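Local coordinates for protein SalCYP truncation (Salinispora tropica, PDB 7ABB) that belongs to the cytochrome P450 family and holds heme c in a pocket within its mainly helical fold, at residues G85-H88 against N89-R93; L158-N161 against V162-R166; T181-P184 against A185-E188; S208-F211 against D212-I215; A252-P255 against G256-H259. One frame throughout, in Å; residues are numbered along the deposited sequence.

Contact 1 (G85-H88 against N89-R93); sequences GRTH and NEWRR. With HEC (heme c), chain B.
His88 and Arg92, one turn apart, run side by side toward the heme c. The packing between them is aliphatic against aromatic: Arg92 CG lies over one face of the imidazole, 3.5 Å from His88 NE2, while the guanidinium plane stands 70° from the ring. His88 reaches this place because its CG is anti to the backbone N (chi1 168°). Thr87 makes a second pair, its methyl CG2 3.7 Å from Trp91 CD1, with both side chains pointing the same way.

The polar contacts centre on Arg92, whose bends at chi2 and chi3 (both -63°) bring NH1, in the guanidinium plane, to O1D of the heme c propionate at 2.6 Å; that oxygen is crowded in the model, so its exact place is doubtful. The same NH1 also bonds Gln341 O. Both imidazole nitrogens of His88 are taken, by His339 O and Pro80 O. A His and an Arg four residues apart near a propionate fit the HxxxR pattern of helix C in many P450s. Along the backbone, Asn89 N donates to Gly85 O, the N-cap residue, at 3.0 Å, and Arg92 N to His88 O at 3.0 Å.

The helix 86-95 is flanked by strand 214-215, whose Ile215 touches Thr87, Glu90 and Trp91; Glu90 OE2 also bonds Asp216 N.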
loop_
_atom_site.group_PDB
_atom_site.type_symbol
_atom_site.label_atom_id
_atom_site.label_comp_id
_atom_site.label_asym_id
_atom_site.label_seq_id
_atom_site.Cartn_x
_atom_site.Cartn_y
_atom_site.Cartn_z
ATOM N N GLY A 85 16.868 13.410 3.287
ATOM C CA GLY A 85 17.777 14.134 4.142
ATOM C C GLY A 85 17.063 14.692 5.356
ATOM O O GLY A 85 15.990 14.235 5.755
ATOM N N ARG A 86 17.681 15.704 5.954
ATOM C CA ARG A 86 17.187 16.183 7.239
ATOM C C ARG A 86 15.746 16.690 7.138
ATOM O O ARG A 86 14.967 16.531 8.084
ATOM C CB ARG A 86 18.117 17.263 7.792
ATOM C CG ARG A 86 17.923 18.622 7.195
ATOM C CD ARG A 86 18.870 19.633 7.848
ATOM N NE ARG A 86 20.252 19.443 7.438
ATOM C CZ ARG A 86 21.267 19.159 8.257
ATOM N NH1 ARG A 86 21.071 18.980 9.561
ATOM N NH2 ARG A 86 22.499 19.047 7.765
ATOM N N THR A 87 15.378 17.323 6.016
ATOM C CA THR A 87 14.009 17.831 5.875
ATOM C C THR A 87 13.017 16.677 5.834
ATOM O O THR A 87 11.916 16.762 6.401
ATOM C CB THR A 87 13.898 18.685 4.605
ATOM O OG1 THR A 87 14.607 19.933 4.800
ATOM C CG2 THR A 87 12.476 18.977 4.225
ATOM N N HIS A 88 13.374 15.593 5.160
ATOM C CA HIS A 88 12.485 14.437 5.170
ATOM C C HIS A 88 12.332 13.885 6.578
ATOM O O HIS A 88 11.220 13.549 7.007
ATOM C CB HIS A 88 13.004 13.337 4.243
ATOM C CG HIS A 88 12.290 12.042 4.424
ATOM N ND1 HIS A 88 11.123 11.738 3.758
ATOM C CD2 HIS A 88 12.560 10.976 5.215
ATOM C CE1 HIS A 88 10.716 10.536 4.118
ATOM N NE2 HIS A 88 11.561 10.058 5.011
ATOM N N ASN A 89 13.428 13.821 7.337
ATOM C CA ASN A 89 13.330 13.301 8.693
ATOM C C ASN A 89 12.456 14.206 9.562
ATOM O O ASN A 89 11.687 13.718 10.400
ATOM C CB ASN A 89 14.729 13.123 9.276
ATOM C CG ASN A 89 15.607 12.228 8.393
ATOM O OD1 ASN A 89 15.125 11.271 7.768
ATOM N ND2 ASN A 89 16.891 12.548 8.322
ATOM N N GLU A 90 12.498 15.519 9.327
ATOM C CA GLU A 90 11.668 16.424 10.117
ATOM C C GLU A 90 10.199 16.243 9.778
ATOM O O GLU A 90 9.352 16.258 10.676
ATOM C CB GLU A 90 12.079 17.880 9.901
ATOM C CG GLU A 90 11.593 18.828 10.993
ATOM C CD GLU A 90 12.115 20.247 10.819
ATOM O OE1 GLU A 90 11.637 21.139 11.552
ATOM O OE2 GLU A 90 12.986 20.476 9.950
ATOM N N TRP A 91 9.873 16.079 8.496
ATOM C CA TRP A 91 8.485 15.797 8.131
ATOM C C TRP A 91 7.996 14.530 8.812
ATOM O O TRP A 91 6.886 14.494 9.357
ATOM C CB TRP A 91 8.344 15.639 6.621
ATOM C CG TRP A 91 8.197 16.918 5.905
ATOM C CD1 TRP A 91 9.148 17.559 5.176
ATOM C CD2 TRP A 91 7.019 17.722 5.828
ATOM N NE1 TRP A 91 8.633 18.712 4.647
ATOM C CE2 TRP A 91 7.329 18.840 5.036
ATOM C CE3 TRP A 91 5.734 17.603 6.353
ATOM C CZ2 TRP A 91 6.405 19.834 4.752
ATOM C CZ3 TRP A 91 4.820 18.593 6.076
ATOM C CH2 TRP A 91 5.158 19.697 5.282
ATOM N N ARG A 92 8.804 13.474 8.783
ATOM C CA ARG A 92 8.374 12.224 9.400
ATOM C C ARG A 92 8.193 12.397 10.908
ATOM O O ARG A 92 7.253 11.838 11.486
ATOM C CB ARG A 92 9.355 11.094 9.079
ATOM C CG ARG A 92 9.299 10.638 7.611
ATOM C CD ARG A 92 7.955 10.038 7.219
ATOM N NE ARG A 92 7.652 8.821 7.971
ATOM C CZ ARG A 92 7.715 7.586 7.459
ATOM N NH1 ARG A 92 8.068 7.404 6.195
ATOM N NH2 ARG A 92 7.430 6.532 8.218
ATOM N N ARG A 93 9.059 13.179 11.556
ATOM C CA ARG A 93 8.901 13.412 12.993
ATOM C C ARG A 93 7.593 14.134 13.287
ATOM O O ARG A 93 6.904 13.807 14.260
ATOM C CB ARG A 93 10.086 14.207 13.561
ATOM C CG ARG A 93 11.361 13.389 13.672
ATOM C CD ARG A 93 12.421 14.098 14.504
ATOM N NE ARG A 93 12.889 15.323 13.860
ATOM C CZ ARG A 93 14.146 15.568 13.494
ATOM N NH1 ARG A 93 14.446 16.724 12.913
ATOM N NH2 ARG A 93 15.108 14.679 13.714
HETATM FE FE HEC B . 2.320 3.281 2.291
HETATM C CHA HEC B . 5.327 4.796 1.579
HETATM C CHB HEC B . 3.521 0.392 0.895
HETATM C CHC HEC B . -0.654 1.740 3.027
HETATM C CHD HEC B . 1.011 6.246 3.335
HETATM N NA HEC B . 4.047 2.727 1.410
HETATM C C1A HEC B . 5.210 3.480 1.244
HETATM C C2A HEC B . 6.272 2.693 0.652
HETATM C C3A HEC B . 5.748 1.465 0.481
HETATM C C4A HEC B . 4.380 1.472 0.939
HETATM C CMA HEC B . 6.425 0.226 -0.131
HETATM C CAA HEC B . 7.734 3.168 0.331
HETATM C CBA HEC B . 7.894 3.788 -1.052
HETATM C CGA HEC B . 9.349 4.161 -1.281
HETATM O O1A HEC B . 9.574 4.791 -2.339
HETATM O O2A HEC B . 10.202 3.821 -0.421
HETATM N NB HEC B . 1.556 1.451 1.967
HETATM C C1B HEC B . 2.227 0.375 1.415
HETATM C C2B HEC B . 1.359 -0.760 1.495
HETATM C C3B HEC B . 0.219 -0.390 2.107
HETATM C C4B HEC B . 0.309 1.000 2.390
HETATM C CMB HEC B . 1.804 -2.140 0.970
HETATM C CAB HEC B . -1.054 -1.120 2.453
HETATM C CBB HEC B . -1.000 -2.613 2.410
HETATM N NC HEC B . 0.517 3.900 3.010
HETATM C C1C HEC B . -0.540 3.076 3.321
HETATM C C2C HEC B . -1.553 3.848 3.991
HETATM C C3C HEC B . -1.109 5.120 4.099
HETATM C C4C HEC B . 0.188 5.156 3.462
HETATM C CMC HEC B . -2.870 3.258 4.499
HETATM C CAC HEC B . -1.770 6.378 4.686
HETATM C CBC HEC B . -2.921 6.231 5.681
HETATM N ND HEC B . 3.029 5.143 2.400
HETATM C C1D HEC B . 2.290 6.225 2.880
HETATM C C2D HEC B . 3.129 7.381 2.845
HETATM C C3D HEC B . 4.455 6.971 2.308
HETATM C C4D HEC B . 4.314 5.550 2.076
HETATM C CMD HEC B . 2.707 8.792 3.273
HETATM C CAD HEC B . 5.696 7.847 2.067
HETATM C CBD HEC B . 6.552 7.779 3.308
HETATM C CGD HEC B . 7.844 8.542 3.091
HETATM O O1D HEC B . 8.541 8.838 4.085
HETATM O O2D HEC B . 8.148 8.839 1.918
HETATM O O HOH W 1 15.173 19.832 9.010
#

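Contact 2 (L158-N161 against V162-R166); sequences LAIN and VAMIR
Helix 154-165, which by its place in the chain probably corresponds to helix F of the P450 fold, carries side-chain pairs spaced one turn apart, chiefly Ile160 with Met164 and Asn161 with Ile165. Ile160 and Met164 lie alongside each other and point the same way. Met164 stays extended beyond CG (chi2 -172°, chi3 169°), which brings its terminal CE to 3.8 Å from Ile160 CG2, a methyl-to-methyl contact. In the second pair the Asn161 side chain slants across Ile165, and OD1 meets the end of the isoleucine, 3.2 Å from CD1. That is a close approach for a carbonyl oxygen and a methyl; the amide nitrogen at the other branch, ND2, bonds Asp238 OD1. Val162 CG2 lies 3.3 Å from Leu158 O and, more loosely, 4.5 Å from Leu158 CG.

Four consecutive i to i+4 bonds run beneath these groups, from Val162 N to Leu158 O (2.9 Å) through to Ile165 N to Asn161 O (3.0 Å).

Ile160, Ala163 and Met164 turn to helix 182-199, with Ile160 on Ala185 and Met164 on Phe183, while Leu158 and Asn161 reach helix 130-147. Ile160 and Asn161 also pack on Phe233, and Met164 on Leu234, of helix 222-235. Together with the bond to Asp238 of helix 238-253, this is consistent with helix F lying against an interrupted helix I, which those two helices probably form, as in the P450 fold.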
loop_
_atom_site.group_PDB
_atom_site.type_symbol
_atom_site.label_atom_id
_atom_site.label_comp_id
_atom_site.label_asym_id
_atom_site.label_seq_id
_atom_site.Cartn_x
_atom_site.Cartn_y
_atom_site.Cartn_z
ATOM N N LEU A 158 -14.576 9.069 -3.161
ATOM C CA LEU A 158 -14.604 7.747 -3.775
ATOM C C LEU A 158 -14.662 7.863 -5.293
ATOM O O LEU A 158 -14.001 7.102 -6.009
ATOM C CB LEU A 158 -15.800 6.956 -3.247
ATOM C CG LEU A 158 -15.871 5.486 -3.632
ATOM C CD1 LEU A 158 -14.773 4.706 -2.983
ATOM C CD2 LEU A 158 -17.199 4.916 -3.198
ATOM N N ALA A 159 -15.442 8.825 -5.797
ATOM C CA ALA A 159 -15.546 9.044 -7.236
ATOM C C ALA A 159 -14.208 9.463 -7.832
ATOM O O ALA A 159 -13.850 9.036 -8.936
ATOM C CB ALA A 159 -16.615 10.100 -7.521
ATOM N N ILE A 160 -13.460 10.313 -7.128
ATOM C CA ILE A 160 -12.127 10.686 -7.595
ATOM C C ILE A 160 -11.232 9.455 -7.666
ATOM O O ILE A 160 -10.555 9.208 -8.671
ATOM C CB ILE A 160 -11.526 11.768 -6.681
ATOM C CG1 ILE A 160 -12.344 13.059 -6.800
ATOM C CG2 ILE A 160 -10.060 12.013 -7.042
ATOM C CD1 ILE A 160 -11.871 14.191 -5.891
ATOM N N ASN A 161 -11.220 8.666 -6.592
ATOM C CA ASN A 161 -10.351 7.498 -6.530
ATOM C C ASN A 161 -10.663 6.517 -7.656
ATOM O O ASN A 161 -9.756 6.002 -8.316
ATOM C CB ASN A 161 -10.505 6.828 -5.169
ATOM C CG ASN A 161 -9.716 5.549 -5.061
ATOM O OD1 ASN A 161 -10.111 4.523 -5.609
ATOM N ND2 ASN A 161 -8.608 5.594 -4.346
ATOM N N VAL A 162 -11.949 6.254 -7.894
ATOM C CA VAL A 162 -12.345 5.306 -8.938
ATOM C C VAL A 162 -11.942 5.816 -10.317
ATOM O O VAL A 162 -11.467 5.050 -11.164
ATOM C CB VAL A 162 -13.861 5.040 -8.849
ATOM C CG1 VAL A 162 -14.364 4.302 -10.092
ATOM C CG2 VAL A 162 -14.173 4.250 -7.583
ATOM N N ALA A 163 -12.147 7.108 -10.581
ATOM C CA ALA A 163 -11.743 7.667 -11.867
ATOM C C ALA A 163 -10.242 7.517 -12.086
ATOM O O ALA A 163 -9.789 7.291 -13.213
ATOM C CB ALA A 163 -12.151 9.137 -11.949
ATOM N N MET A 164 -9.456 7.632 -11.015
ATOM C CA MET A 164 -8.014 7.483 -11.146
ATOM C C MET A 164 -7.641 6.042 -11.464
ATOM O O MET A 164 -6.780 5.793 -12.311
ATOM C CB MET A 164 -7.323 7.952 -9.869
ATOM C CG MET A 164 -7.430 9.450 -9.663
ATOM S SD MET A 164 -6.428 10.057 -8.290
ATOM C CE MET A 164 -6.538 11.809 -8.563
ATOM N N ILE A 165 -8.276 5.077 -10.799
ATOM C CA ILE A 165 -8.021 3.674 -11.118
ATOM C C ILE A 165 -8.376 3.394 -12.574
ATOM O O ILE A 165 -7.609 2.759 -13.307
ATOM C CB ILE A 165 -8.799 2.750 -10.167
ATOM C CG1 ILE A 165 -8.262 2.866 -8.742
ATOM C CG2 ILE A 165 -8.691 1.287 -10.640
ATOM C CD1 ILE A 165 -9.169 2.252 -7.704
ATOM N N ARG A 166 -9.546 3.862 -13.011
ATOM C CA ARG A 166 -10.057 3.579 -14.349
ATOM C C ARG A 166 -9.432 4.445 -15.434
ATOM O O ARG A 166 -9.905 4.408 -16.574
ATOM C CB ARG A 166 -11.577 3.755 -14.384
ATOM C CG ARG A 166 -12.337 2.749 -13.534
ATOM C CD ARG A 166 -13.785 2.611 -13.974
ATOM N NE ARG A 166 -14.288 1.259 -13.741
ATOM C CZ ARG A 166 -14.097 0.233 -14.568
ATOM N NH1 ARG A 166 -14.599 -0.962 -14.272
ATOM N NH2 ARG A 166 -13.407 0.393 -15.691
#

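Contact 3 (T181-P184 against A185-E188); sequences TAFP and ALQE
Over one face of the Phe183 ring lies Gln187 CG, 3.7 Å above the plane and offset toward the rim, in a CH-pi contact whose CG-to-centroid line is 23° off the ring normal. The glutamine amide follows the same face outward: NE2 comes to 3.2 Å from CE2 of Phe183, and CD to 3.3 Å from that atom, with amide and ring planes 34° apart, so the amide leans over the ring's rim rather than stacking flat. Leu186 CD2 approaches the ring obliquely, 4.3 Å from CD1 of Phe183. With Phe183 CG anti to the backbone N (chi1 -172°), the ring swings toward the carbonyl side and along the helix to meet residues one turn on.

Backbone bonds close the first turn of helix 182-199, Gln187 N to Phe183 O at 2.9 Å among them. Phe183 also packs on Thr230 of helix 222-235 and on Trp78. Between the side chains the contact is probably mainly dispersive, the Gln187 amide lying over the rim of a ring that offers it no conventional acceptor.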
loop_
_atom_site.group_PDB
_atom_site.type_symbol
_atom_site.label_atom_id
_atom_site.label_comp_id
_atom_site.label_asym_id
_atom_site.label_seq_id
_atom_site.Cartn_x
_atom_site.Cartn_y
_atom_site.Cartn_z
ATOM N N THR A 181 -10.070 15.058 -15.326
ATOM C CA THR A 181 -10.536 15.899 -14.229
ATOM C C THR A 181 -10.384 15.269 -12.849
ATOM O O THR A 181 -10.666 15.943 -11.852
ATOM C CB THR A 181 -12.013 16.264 -14.424
ATOM O OG1 THR A 181 -12.406 17.217 -13.429
ATOM C CG2 THR A 181 -12.895 15.022 -14.306
ATOM N N ALA A 182 -9.972 14.003 -12.759
ATOM C CA ALA A 182 -9.845 13.357 -11.457
ATOM C C ALA A 182 -8.812 14.069 -10.584
ATOM O O ALA A 182 -9.134 14.567 -9.500
ATOM C CB ALA A 182 -9.480 11.885 -11.644
ATOM N N PHE A 183 -7.557 14.124 -11.035
ATOM C CA PHE A 183 -6.525 14.755 -10.215
ATOM C C PHE A 183 -6.809 16.229 -9.946
ATOM O O PHE A 183 -6.653 16.655 -8.789
ATOM C CB PHE A 183 -5.143 14.568 -10.857
ATOM C CG PHE A 183 -4.006 15.018 -9.981
ATOM C CD1 PHE A 183 -3.702 14.332 -8.816
ATOM C CD2 PHE A 183 -3.251 16.126 -10.313
ATOM C CE1 PHE A 183 -2.667 14.751 -8.001
ATOM C CE2 PHE A 183 -2.212 16.545 -9.504
ATOM C CZ PHE A 183 -1.919 15.859 -8.349
ATOM N N PRO A 184 -7.215 17.048 -10.923
ATOM C CA PRO A 184 -7.624 18.426 -10.592
ATOM C C PRO A 184 -8.680 18.501 -9.503
ATOM O O PRO A 184 -8.638 19.406 -8.662
ATOM C CB PRO A 184 -8.148 18.958 -11.931
ATOM C CG PRO A 184 -7.417 18.178 -12.955
ATOM C CD PRO A 184 -7.194 16.813 -12.376
ATOM N N ALA A 185 -9.639 17.570 -9.503
ATOM C CA ALA A 185 -10.655 17.561 -8.456
ATOM C C ALA A 185 -10.025 17.292 -7.098
ATOM O O ALA A 185 -10.401 17.904 -6.092
ATOM C CB ALA A 185 -11.724 16.511 -8.772
ATOM N N LEU A 186 -9.069 16.367 -7.045
ATOM C CA LEU A 186 -8.361 16.122 -5.797
ATOM C C LEU A 186 -7.614 17.371 -5.345
ATOM O O LEU A 186 -7.619 17.711 -4.157
ATOM C CB LEU A 186 -7.392 14.953 -5.966
ATOM C CG LEU A 186 -6.523 14.643 -4.752
ATOM C CD1 LEU A 186 -7.380 14.280 -3.563
ATOM C CD2 LEU A 186 -5.551 13.512 -5.071
ATOM N N GLN A 187 -6.970 18.071 -6.281
ATOM C CA GLN A 187 -6.213 19.265 -5.916
ATOM C C GLN A 187 -7.127 20.351 -5.369
ATOM O O GLN A 187 -6.789 21.015 -4.384
ATOM C CB GLN A 187 -5.435 19.782 -7.121
ATOM C CG GLN A 187 -4.348 18.844 -7.568
ATOM C CD GLN A 187 -3.535 19.420 -8.704
ATOM O OE1 GLN A 187 -4.060 19.697 -9.781
ATOM N NE2 GLN A 187 -2.247 19.611 -8.466
ATOM N N GLU A 188 -8.290 20.548 -5.998
ATOM C CA GLU A 188 -9.247 21.524 -5.484
ATOM C C GLU A 188 -9.749 21.107 -4.109
ATOM O O GLU A 188 -9.904 21.944 -3.212
ATOM C CB GLU A 188 -10.419 21.681 -6.454
ATOM C CG GLU A 188 -10.296 22.857 -7.401
ATOM C CD GLU A 188 -10.490 24.198 -6.707
ATOM O OE1 GLU A 188 -11.164 24.243 -5.655
ATOM O OE2 GLU A 188 -9.965 25.211 -7.216
#

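Contact 4 (S208-F211 against D212-I215); sequences SATF and DWEI
Trp213 lays one face of its indole on the backbone of Ala209 and Thr210. Thr210 CA sits 3.6 Å from the centroid of the five-membered ring and 11° off its normal, a CH-pi contact. The methyl CG2 of Thr210, anti to the carbonyl carbon while OG1 lies between N and C (chi1 73°), is carried over the six-membered ring, 3.7 Å from CZ3 of Trp213. Ala209 O comes to 3.2 Å from Trp213 CD1. Thr210 and Trp213 are the ends of a type I beta turn, in which Trp213 N bonds Thr210 O at 3.1 Å with the donor well above the carbonyl plane. It carries the chain out of helix 206-210 and into the short hairpin of strands 214-215 and 218-219. Asp212 N donates to Ala209 O (3.0 Å). A water donates to both Phe211 O and Trp213 O, bridging them. Further out, Thr210 OG1 bonds Thr207 O, which would fix the rotation of the threonine, and Arg225 NH2 bonds Thr210 O. Trp98 and Leu95 also touch the indole.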
loop_
_atom_site.group_PDB
_atom_site.type_symbol
_atom_site.label_atom_id
_atom_site.label_comp_id
_atom_site.label_asym_id
_atom_site.label_seq_id
_atom_site.Cartn_x
_atom_site.Cartn_y
_atom_site.Cartn_z
ATOM N N SER A 208 -4.894 21.056 10.680
ATOM C CA SER A 208 -4.827 22.175 11.610
ATOM C C SER A 208 -3.476 22.232 12.305
ATOM O O SER A 208 -2.914 23.315 12.496
ATOM C CB SER A 208 -5.953 22.076 12.645
ATOM O OG SER A 208 -7.233 22.023 12.024
ATOM N N ALA A 209 -2.933 21.068 12.673
ATOM C CA ALA A 209 -1.640 21.029 13.339
ATOM C C ALA A 209 -0.563 21.625 12.452
ATOM O O ALA A 209 0.341 22.312 12.940
ATOM C CB ALA A 209 -1.282 19.588 13.719
ATOM N N THR A 210 -0.643 21.377 11.142
ATOM C CA THR A 210 0.457 21.814 10.282
ATOM C C THR A 210 0.570 23.326 10.181
ATOM O O THR A 210 1.612 23.809 9.722
ATOM C CB THR A 210 0.341 21.239 8.867
ATOM O OG1 THR A 210 -0.711 21.891 8.158
ATOM C CG2 THR A 210 0.096 19.732 8.890
ATOM N N PHE A 211 -0.449 24.096 10.610
ATOM C CA PHE A 211 -0.333 25.544 10.595
ATOM C C PHE A 211 0.707 26.030 11.596
ATOM O O PHE A 211 1.186 27.164 11.482
ATOM C CB PHE A 211 -1.708 26.163 10.865
ATOM C CG PHE A 211 -2.695 25.920 9.761
ATOM C CD1 PHE A 211 -2.354 26.163 8.444
ATOM C CD2 PHE A 211 -3.957 25.425 10.038
ATOM C CE1 PHE A 211 -3.245 25.935 7.431
ATOM C CE2 PHE A 211 -4.860 25.194 9.020
ATOM C CZ PHE A 211 -4.501 25.438 7.714
ATOM N N ASP A 212 1.082 25.191 12.556
ATOM C CA ASP A 212 2.108 25.535 13.527
ATOM C C ASP A 212 3.463 24.929 13.194
ATOM O O ASP A 212 4.419 25.156 13.944
ATOM C CB ASP A 212 1.688 25.077 14.924
ATOM C CG ASP A 212 0.469 25.814 15.425
ATOM O OD1 ASP A 212 0.362 27.021 15.128
ATOM O OD2 ASP A 212 -0.376 25.187 16.098
ATOM N N TRP A 213 3.573 24.196 12.088
ATOM C CA TRP A 213 4.794 23.457 11.788
ATOM C C TRP A 213 5.824 24.338 11.105
ATOM O O TRP A 213 5.502 25.155 10.235
ATOM C CB TRP A 213 4.528 22.257 10.882
ATOM C CG TRP A 213 3.800 21.122 11.531
ATOM C CD1 TRP A 213 3.285 21.098 12.800
ATOM C CD2 TRP A 213 3.495 19.851 10.951
ATOM N NE1 TRP A 213 2.681 19.897 13.044
ATOM C CE2 TRP A 213 2.770 19.111 11.922
ATOM C CE3 TRP A 213 3.744 19.269 9.703
ATOM C CZ2 TRP A 213 2.325 17.811 11.690
ATOM C CZ3 TRP A 213 3.288 17.976 9.469
ATOM C CH2 TRP A 213 2.581 17.262 10.458
ATOM N N GLU A 214 7.074 24.127 11.488
ATOM C CA GLU A 214 8.230 24.644 10.772
ATOM C C GLU A 214 9.055 23.458 10.301
ATOM O O GLU A 214 9.095 22.406 10.949
ATOM C CB GLU A 214 9.085 25.563 11.634
ATOM C CG GLU A 214 8.532 26.986 11.708
ATOM C CD GLU A 214 9.435 27.938 12.465
ATOM O OE1 GLU A 214 9.051 29.113 12.623
ATOM O OE2 GLU A 214 10.529 27.514 12.892
ATOM N N ILE A 215 9.673 23.624 9.139
ATOM C CA ILE A 215 10.596 22.644 8.593
ATOM C C ILE A 215 11.845 23.411 8.203
ATOM O O ILE A 215 11.769 24.365 7.419
ATOM C CB ILE A 215 10.016 21.902 7.381
ATOM C CG1 ILE A 215 8.767 21.111 7.771
ATOM C CG2 ILE A 215 11.055 20.983 6.764
ATOM C CD1 ILE A 215 9.009 19.873 8.636
HETATM O O HOH W 2 3.702 27.139 10.100
#

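Contact 5 (A252-P255 against G256-H259); sequences AHHP and GDRH
Arg258 rises from the first turn of helix 255-263 and folds back over Pro255. Its CB starts beside the backbone, 3.6 Å from Pro255 O. The next torsions run extended (chi1 -177°, chi2 171°), and only the bend at chi3 (71°) turns the guanidinium across the proline. CZ then lies 3.9 Å from Pro255 CA, which sits over one face of the guanidinium. At the tip, NH1 comes to 3.5 Å of Pro255 CA and bonds Leu251 O, while NH2 lies 3.8 Å from Pro255 CB and forms a salt bridge with Asp365. Tyr366 makes a cation-pi contact with the same group, so the charge has both an acidic and an aromatic partner.

Pro255 O is met twice by His259. His259 N donates to it at 2.8 Å, and the imidazole lies with one face toward the oxygen, which stands 3.0 Å above the ring plane.

His254 is the N-cap residue; its carbonyl takes Arg258 N at 3.0 Å, its ring stacks on that of His250, and its ND1 bonds His250 O. A proline right after the N-cap, where no N-H is needed, is a common helix start; here Pro255 opens helix 255-263, probably helix J of the P450 fold, directly after the break at His254 that follows helix 238-253, probably the later part of helix I.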
loop_
_atom_site.group_PDB
_atom_site.type_symbol
_atom_site.label_atom_id
_atom_site.label_comp_id
_atom_site.label_asym_id
_atom_site.label_seq_id
_atom_site.Cartn_x
_atom_site.Cartn_y
_atom_site.Cartn_z
ATOM N N ALA A 252 -10.875 -17.601 -0.150
ATOM C CA ALA A 252 -12.067 -18.091 -0.840
ATOM C C ALA A 252 -11.786 -19.265 -1.761
ATOM O O ALA A 252 -12.720 -19.968 -2.137
ATOM C CB ALA A 252 -12.692 -16.933 -1.619
ATOM N N HIS A 253 -10.532 -19.507 -2.104
ATOM C CA HIS A 253 -10.099 -20.553 -3.021
ATOM C C HIS A 253 -9.435 -21.710 -2.295
ATOM O O HIS A 253 -9.250 -22.776 -2.899
ATOM C CB HIS A 253 -9.106 -19.918 -4.028
ATOM C CG HIS A 253 -8.592 -20.837 -5.085
ATOM N ND1 HIS A 253 -9.411 -21.648 -5.845
ATOM C CD2 HIS A 253 -7.335 -21.039 -5.535
ATOM C CE1 HIS A 253 -8.674 -22.333 -6.701
ATOM N NE2 HIS A 253 -7.410 -21.982 -6.534
ATOM N N HIS A 254 -9.064 -21.528 -1.030
ATOM C CA HIS A 254 -8.242 -22.461 -0.261
ATOM C C HIS A 254 -8.947 -22.765 1.050
ATOM O O HIS A 254 -8.717 -22.090 2.067
ATOM C CB HIS A 254 -6.852 -21.893 0.003
ATOM C CG HIS A 254 -5.972 -21.877 -1.200
ATOM N ND1 HIS A 254 -5.812 -20.772 -2.012
ATOM C CD2 HIS A 254 -5.187 -22.849 -1.727
ATOM C CE1 HIS A 254 -4.970 -21.071 -2.990
ATOM N NE2 HIS A 254 -4.577 -22.321 -2.837
ATOM N N PRO A 255 -9.835 -23.758 1.064
ATOM C CA PRO A 255 -10.634 -23.998 2.280
ATOM C C PRO A 255 -9.788 -24.289 3.507
ATOM O O PRO A 255 -10.164 -23.922 4.624
ATOM C CB PRO A 255 -11.498 -25.207 1.890
ATOM C CG PRO A 255 -11.575 -25.166 0.412
ATOM C CD PRO A 255 -10.284 -24.572 -0.076
ATOM N N GLY A 256 -8.652 -24.969 3.335
ATOM C CA GLY A 256 -7.782 -25.232 4.473
ATOM C C GLY A 256 -7.309 -23.964 5.169
ATOM O O GLY A 256 -7.307 -23.884 6.402
ATOM N N ASP A 257 -6.843 -22.978 4.386
ATOM C CA ASP A 257 -6.411 -21.704 4.966
ATOM C C ASP A 257 -7.593 -20.903 5.514
ATOM O O ASP A 257 -7.477 -20.253 6.561
ATOM C CB ASP A 257 -5.656 -20.879 3.924
ATOM C CG ASP A 257 -4.269 -21.449 3.616
ATOM O OD1 ASP A 257 -3.673 -22.063 4.525
ATOM O OD2 ASP A 257 -3.796 -21.294 2.475
ATOM N N ARG A 258 -8.730 -20.913 4.808
ATOM C CA ARG A 258 -9.926 -20.264 5.334
ATOM C C ARG A 258 -10.315 -20.859 6.684
ATOM O O ARG A 258 -10.578 -20.124 7.649
ATOM C CB ARG A 258 -11.060 -20.397 4.318
ATOM C CG ARG A 258 -12.326 -19.702 4.742
ATOM C CD ARG A 258 -13.358 -19.676 3.593
ATOM N NE ARG A 258 -13.983 -20.962 3.261
ATOM C CZ ARG A 258 -13.743 -21.700 2.182
ATOM N NH1 ARG A 258 -12.799 -21.377 1.285
ATOM N NH2 ARG A 258 -14.452 -22.821 2.028
ATOM N N HIS A 259 -10.373 -22.190 6.764
ATOM C CA HIS A 259 -10.715 -22.844 8.023
ATOM C C HIS A 259 -9.712 -22.491 9.111
ATOM O O HIS A 259 -10.084 -22.315 10.272
ATOM C CB HIS A 259 -10.759 -24.364 7.855
ATOM C CG HIS A 259 -11.834 -24.868 6.946
ATOM N ND1 HIS A 259 -12.974 -24.154 6.645
ATOM C CD2 HIS A 259 -11.948 -26.050 6.293
ATOM C CE1 HIS A 259 -13.735 -24.869 5.833
ATOM N NE2 HIS A 259 -13.132 -26.019 5.601
#

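In the fold
The contacts fall into two touching pairs and one outlier. Contacts 1 and 4 meet, their centres about 14 Å apart: Trp91 CZ3 lies 3.8 Å from Trp213 CZ3, and Thr87 CG2 is 3.5 Å from Ile215 CG2. Contacts 2 and 3, centred about 11 Å apart, join consecutive helices, with Met164 CE 3.4 Å from Phe183 CA. Relative to heme c, contact 1 supplies His88 and Arg92 of the pocket, while the side chains of Asn161 and Trp213 are each about 11 Å from it and that of Leu186 about 13 Å. Contact 5 is remote, its centre about 43 Å from that of contact 1, on the opposite side of the chain's centre.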